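Local structure of CCMAN5 (Cellulosimicrobium cellulans, 2XSG) at residues 347-352 with 399-404; 32-37 with 317-322. The protein is a family 92 glycoside hydrolase, an alpha-mannosidase with bound calcium, that probably uncaps phosphorylated mannose glycans of yeast-made proteins to expose mannose-6-phosphate. All blocks are in the same frame, centred on the assembly; numbering follows the deposited sequence.

Interaction 2 comes first along the chain, and both its segments precede those of interaction 1. The centres of the two contacts lie about 12 Å apart in the buried middle of the chain. Residues 32-37 belong to the N-terminal domain; the other three segments belong to the catalytic one. Residues 317-322 leave helix 306-318 and lead into strand 323-324, which pairs antiparallel with strand 348-349 of interaction 1. The contacts also touch directly, Ser-350 packing on Met-321 and Val-401 on Leu-36. Interaction 2 joins the two domains. Interaction 1 lies beside it within the catalytic part, near a bound buffer molecule, consistent with an active-site pocket at the domain interface, as in other family 92 enzymes.

Interaction 1 of 2, residues 347-352 with 399-404; sequences YYDSWA and HSVPTV
Asp-349 OD2 is held by one short bond, and its sister oxygen OD1 takes another, so two bonds grip the carboxylate. Ser-400 OG donates to the anti lone pair of Asp-349 OD2 at 2.6 Å, on the side away from OD1. Ser-350 N donates to Asp-349 OD1 at 2.7 Å, from above the carboxylate plane. The Asp-349 side chain has CG anti to its backbone N (chi1 -164°), which carries the carboxylate to the second segment. Val-401 CG2 lies 3.6 Å from Asp-349 CG; the two side chains lie alongside, pointing opposite ways.

Further along, side chains bond to backbone from both segments. Ser-350 OG, anti to its backbone N, donates in the carbonyl plane to a lone pair of Pro-402 O at 2.8 Å. Thr-403 OG1, also anti to its own N, accepts Trp-351 N at 2.9 Å in a nearly straight bond (169°). Backbone meets backbone where Val-404 N donates to Trp-351 O, almost along the C=O axis but bent at the hydrogen. The two segments run in the same general direction, 22° apart. Val-404 CB packs on Ala-352 CB at 3.8 Å. The Val-404 side chain also lies about 4 Å from a bound buffer molecule, so this end of the contact probably borders the substrate pocket.

Ala-352 is the N-cap residue of helix 353-366. Helix 368-387 packs on Tyr-347 and Trp-351, strand 323-324 pairs with strand 348-349, and Pro-402 rests on strand 198-208 of the N-terminal domain.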
# COMPACT_ATOMS: atom_id res chain seq x y z
N TYR A 347 -15.00 -8.18 5.95
CA TYR A 347 -14.69 -8.13 4.53
C TYR A 347 -13.86 -6.87 4.23
O TYR A 347 -14.28 -5.75 4.51
CB TYR A 347 -15.97 -8.16 3.69
CG TYR A 347 -15.75 -8.09 2.20
CD1 TYR A 347 -15.29 -9.20 1.49
CD2 TYR A 347 -15.98 -6.91 1.50
CE1 TYR A 347 -15.08 -9.13 0.11
CE2 TYR A 347 -15.79 -6.84 0.12
CZ TYR A 347 -15.34 -7.96 -0.57
OH TYR A 347 -15.13 -7.90 -1.94
N TYR A 348 -12.67 -7.09 3.68
CA TYR A 348 -11.82 -6.02 3.19
C TYR A 348 -11.84 -5.98 1.66
O TYR A 348 -12.08 -6.99 0.99
CB TYR A 348 -10.38 -6.21 3.72
CG TYR A 348 -10.32 -6.13 5.23
CD1 TYR A 348 -10.50 -7.26 6.03
CD2 TYR A 348 -10.13 -4.90 5.85
CE1 TYR A 348 -10.47 -7.16 7.43
CE2 TYR A 348 -10.12 -4.79 7.22
CZ TYR A 348 -10.28 -5.92 8.00
OH TYR A 348 -10.26 -5.74 9.36
N ASP A 349 -11.59 -4.78 1.13
CA ASP A 349 -11.58 -4.52 -0.30
C ASP A 349 -10.65 -3.35 -0.59
O ASP A 349 -10.35 -2.55 0.32
CB ASP A 349 -13.00 -4.22 -0.78
CG ASP A 349 -13.16 -4.31 -2.30
OD1 ASP A 349 -12.20 -4.70 -3.02
OD2 ASP A 349 -14.26 -3.96 -2.78
N SER A 350 -10.21 -3.27 -1.84
CA SER A 350 -9.28 -2.25 -2.39
C SER A 350 -7.92 -2.87 -2.60
O SER A 350 -7.13 -2.98 -1.67
CB SER A 350 -9.14 -1.00 -1.54
OG SER A 350 -8.41 -0.02 -2.25
N TRP A 351 -7.65 -3.29 -3.82
CA TRP A 351 -6.51 -4.15 -4.09
C TRP A 351 -5.60 -3.52 -5.14
O TRP A 351 -6.07 -2.84 -6.03
CB TRP A 351 -7.02 -5.50 -4.60
CG TRP A 351 -8.02 -6.17 -3.67
CD1 TRP A 351 -9.37 -6.11 -3.74
CD2 TRP A 351 -7.70 -6.99 -2.54
NE1 TRP A 351 -9.94 -6.85 -2.71
CE2 TRP A 351 -8.93 -7.40 -1.96
CE3 TRP A 351 -6.50 -7.44 -1.96
CZ2 TRP A 351 -8.99 -8.24 -0.85
CZ3 TRP A 351 -6.56 -8.26 -0.84
CH2 TRP A 351 -7.80 -8.65 -0.29
N ALA A 352 -4.29 -3.72 -4.99
CA ALA A 352 -3.31 -3.28 -5.98
C ALA A 352 -2.26 -4.38 -6.02
O ALA A 352 -1.07 -4.14 -5.89
CB ALA A 352 -2.68 -1.97 -5.58
N HIS A 399 -16.96 -1.62 -8.38
CA HIS A 399 -16.45 -2.10 -7.08
C HIS A 399 -16.98 -1.36 -5.82
O HIS A 399 -17.57 -0.29 -5.93
CB HIS A 399 -14.93 -2.16 -7.13
CG HIS A 399 -14.43 -3.36 -7.87
ND1 HIS A 399 -14.54 -3.49 -9.24
CD2 HIS A 399 -13.88 -4.51 -7.43
CE1 HIS A 399 -14.06 -4.66 -9.61
NE2 HIS A 399 -13.67 -5.30 -8.53
N SER A 400 -16.82 -1.98 -4.65
CA SER A 400 -17.47 -1.48 -3.41
C SER A 400 -16.72 -0.32 -2.76
O SER A 400 -17.28 0.39 -1.93
CB SER A 400 -17.71 -2.63 -2.40
OG SER A 400 -16.51 -3.04 -1.76
N VAL A 401 -15.45 -0.16 -3.14
CA VAL A 401 -14.54 0.89 -2.64
C VAL A 401 -13.58 1.23 -3.78
O VAL A 401 -13.44 0.41 -4.71
CB VAL A 401 -13.71 0.41 -1.43
CG1 VAL A 401 -14.59 0.07 -0.23
CG2 VAL A 401 -12.84 -0.80 -1.82
N PRO A 402 -12.91 2.41 -3.75
CA PRO A 402 -11.90 2.65 -4.76
C PRO A 402 -10.89 1.52 -4.73
O PRO A 402 -10.55 1.01 -3.65
CB PRO A 402 -11.24 3.97 -4.32
CG PRO A 402 -11.81 4.32 -3.02
CD PRO A 402 -13.07 3.55 -2.84
N THR A 403 -10.44 1.11 -5.91
CA THR A 403 -9.58 -0.07 -6.02
C THR A 403 -8.67 0.05 -7.24
O THR A 403 -8.81 0.99 -8.04
CB THR A 403 -10.43 -1.35 -6.04
OG1 THR A 403 -9.61 -2.50 -5.78
CG2 THR A 403 -11.18 -1.50 -7.39
N VAL A 404 -7.72 -0.86 -7.38
CA VAL A 404 -6.72 -0.70 -8.43
C VAL A 404 -6.68 -1.90 -9.37
O VAL A 404 -7.16 -1.81 -10.48
CB VAL A 404 -5.32 -0.42 -7.86
CG1 VAL A 404 -4.34 -0.04 -8.98
CG2 VAL A 404 -5.39 0.68 -6.79

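Interaction 2 of 2, residues 32-37 with 317-322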
# COMPACT_ATOMS: atom_id res chain seq x y z
N ALA A 32 -8.48 5.77 10.63
CA ALA A 32 -8.34 4.68 11.59
C ALA A 32 -7.54 3.55 10.94
O ALA A 32 -7.37 3.57 9.71
CB ALA A 32 -9.72 4.17 12.03
N PRO A 33 -7.09 2.56 11.73
CA PRO A 33 -6.39 1.42 11.10
C PRO A 33 -7.27 0.75 10.01
O PRO A 33 -8.42 0.41 10.28
CB PRO A 33 -6.13 0.47 12.27
CG PRO A 33 -6.03 1.38 13.45
CD PRO A 33 -7.09 2.45 13.19
N ASN A 34 -6.72 0.60 8.80
CA ASN A 34 -7.47 0.04 7.66
C ASN A 34 -8.83 0.70 7.44
O ASN A 34 -9.79 0.06 7.03
CB ASN A 34 -7.63 -1.48 7.83
CG ASN A 34 -6.32 -2.21 7.71
OD1 ASN A 34 -5.88 -2.55 6.60
ND2 ASN A 34 -5.67 -2.45 8.84
N GLY A 35 -8.91 2.00 7.73
CA GLY A 35 -10.16 2.72 7.60
C GLY A 35 -10.56 2.99 6.17
O GLY A 35 -9.71 3.13 5.27
N LEU A 36 -11.88 3.08 5.99
CA LEU A 36 -12.50 3.49 4.75
C LEU A 36 -12.52 5.01 4.62
O LEU A 36 -12.19 5.56 3.56
CB LEU A 36 -13.92 2.92 4.70
CG LEU A 36 -14.86 3.34 3.57
CD1 LEU A 36 -14.38 2.79 2.26
CD2 LEU A 36 -16.28 2.83 3.89
N ALA A 37 -12.91 5.68 5.70
CA ALA A 37 -12.88 7.14 5.80
C ALA A 37 -11.46 7.63 5.94
O ALA A 37 -10.72 7.21 6.83
CB ALA A 37 -13.72 7.62 6.95
N ARG A 317 1.67 2.95 8.21
CA ARG A 317 1.36 2.85 6.78
C ARG A 317 0.99 1.43 6.34
O ARG A 317 0.25 1.25 5.38
CB ARG A 317 2.55 3.34 5.95
CG ARG A 317 2.92 4.81 6.11
CD ARG A 317 1.79 5.71 5.66
NE ARG A 317 2.22 7.09 5.57
CZ ARG A 317 1.40 8.14 5.55
NH1 ARG A 317 0.08 7.98 5.63
NH2 ARG A 317 1.90 9.36 5.46
N MET A 318 1.53 0.42 7.04
CA MET A 318 1.22 -0.98 6.75
C MET A 318 -0.25 -1.37 7.01
O MET A 318 -0.76 -2.29 6.37
CB MET A 318 2.17 -1.92 7.51
CG MET A 318 1.83 -3.41 7.34
SD MET A 318 2.92 -4.47 8.34
CE MET A 318 4.30 -3.41 8.39
N PHE A 319 -0.91 -0.66 7.92
CA PHE A 319 -2.32 -0.90 8.24
C PHE A 319 -3.25 0.14 7.57
O PHE A 319 -3.95 0.89 8.26
CB PHE A 319 -2.52 -0.90 9.78
CG PHE A 319 -1.92 -2.09 10.48
CD1 PHE A 319 -2.69 -3.22 10.76
CD2 PHE A 319 -0.58 -2.10 10.86
CE1 PHE A 319 -2.14 -4.35 11.41
CE2 PHE A 319 -0.01 -3.21 11.51
CZ PHE A 319 -0.78 -4.33 11.78
N ALA A 320 -3.24 0.19 6.24
CA ALA A 320 -4.12 1.08 5.48
C ALA A 320 -4.98 0.33 4.46
O ALA A 320 -6.19 0.52 4.42
CB ALA A 320 -3.32 2.14 4.78
N MET A 321 -4.37 -0.50 3.62
CA MET A 321 -5.08 -1.16 2.53
C MET A 321 -4.77 -2.66 2.53
O MET A 321 -3.65 -3.02 2.87
CB MET A 321 -4.70 -0.56 1.17
CG MET A 321 -5.29 0.84 0.89
SD MET A 321 -4.54 1.65 -0.56
CE MET A 321 -5.04 0.61 -1.92
N PRO A 322 -5.75 -3.52 2.17
CA PRO A 322 -7.13 -3.17 1.81
C PRO A 322 -7.93 -2.57 2.98
O PRO A 322 -7.60 -2.81 4.15
CB PRO A 322 -7.73 -4.52 1.36
CG PRO A 322 -6.90 -5.55 2.08
CD PRO A 322 -5.51 -4.97 2.07
O HOH W 1 -5.20 3.80 7.73
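Asn-34 has more surface buried here than any other residue, followed by Phe-319. Asn-34 is the third residue of a type II beta turn from Ala-32 to Gly-35, closed by Gly-35 N bonding to Ala-32 O at 3.0 Å. Its positive phi suits this place in the turn and presents its backbone to residues 319-320. Asn-34 N donates to Phe-319 O at 2.8 Å, a fairly straight bond (163°) that arrives from above the carbonyl plane. Phe-319 O takes a second bond at 3.2 Å from a water that also donates to Ala-32 O. Two donors therefore hold this carbonyl, and the water ties the start of the turn to the same point.

The turn belongs to the N-terminal domain, while residues 317-322 leave helix 306-318 of the catalytic domain. The contact is thus part of the interface between these domains, as in the family 92 fold, in which an N-terminal beta-sandwich packs against an (alpha/alpha)6 barrel.

The Asn-34 side chain has CG beside its backbone N, anti to the carbonyl carbon. Its amide meets the edge of the Phe-319 ring, with the two planes 82° apart, and also lies close to the carbonyl of Pro-322. An alanine here would probably lose the packing at the ring edge and the polar group beside Pro-322 O, and would be less at ease in the left-handed backbone conformation. Ala-320 O is buried without a hydrogen-bond partner; Asn-34 CA makes a CA-H...O contact with Ala-320 O at 3.5 Å. A cis peptide joins Met-321 to Pro-322. Pro-322 and Asn-34 both pack on Met-374 of helix 368-387, and the Phe-319 ring touches Ile-366 of helix 353-366.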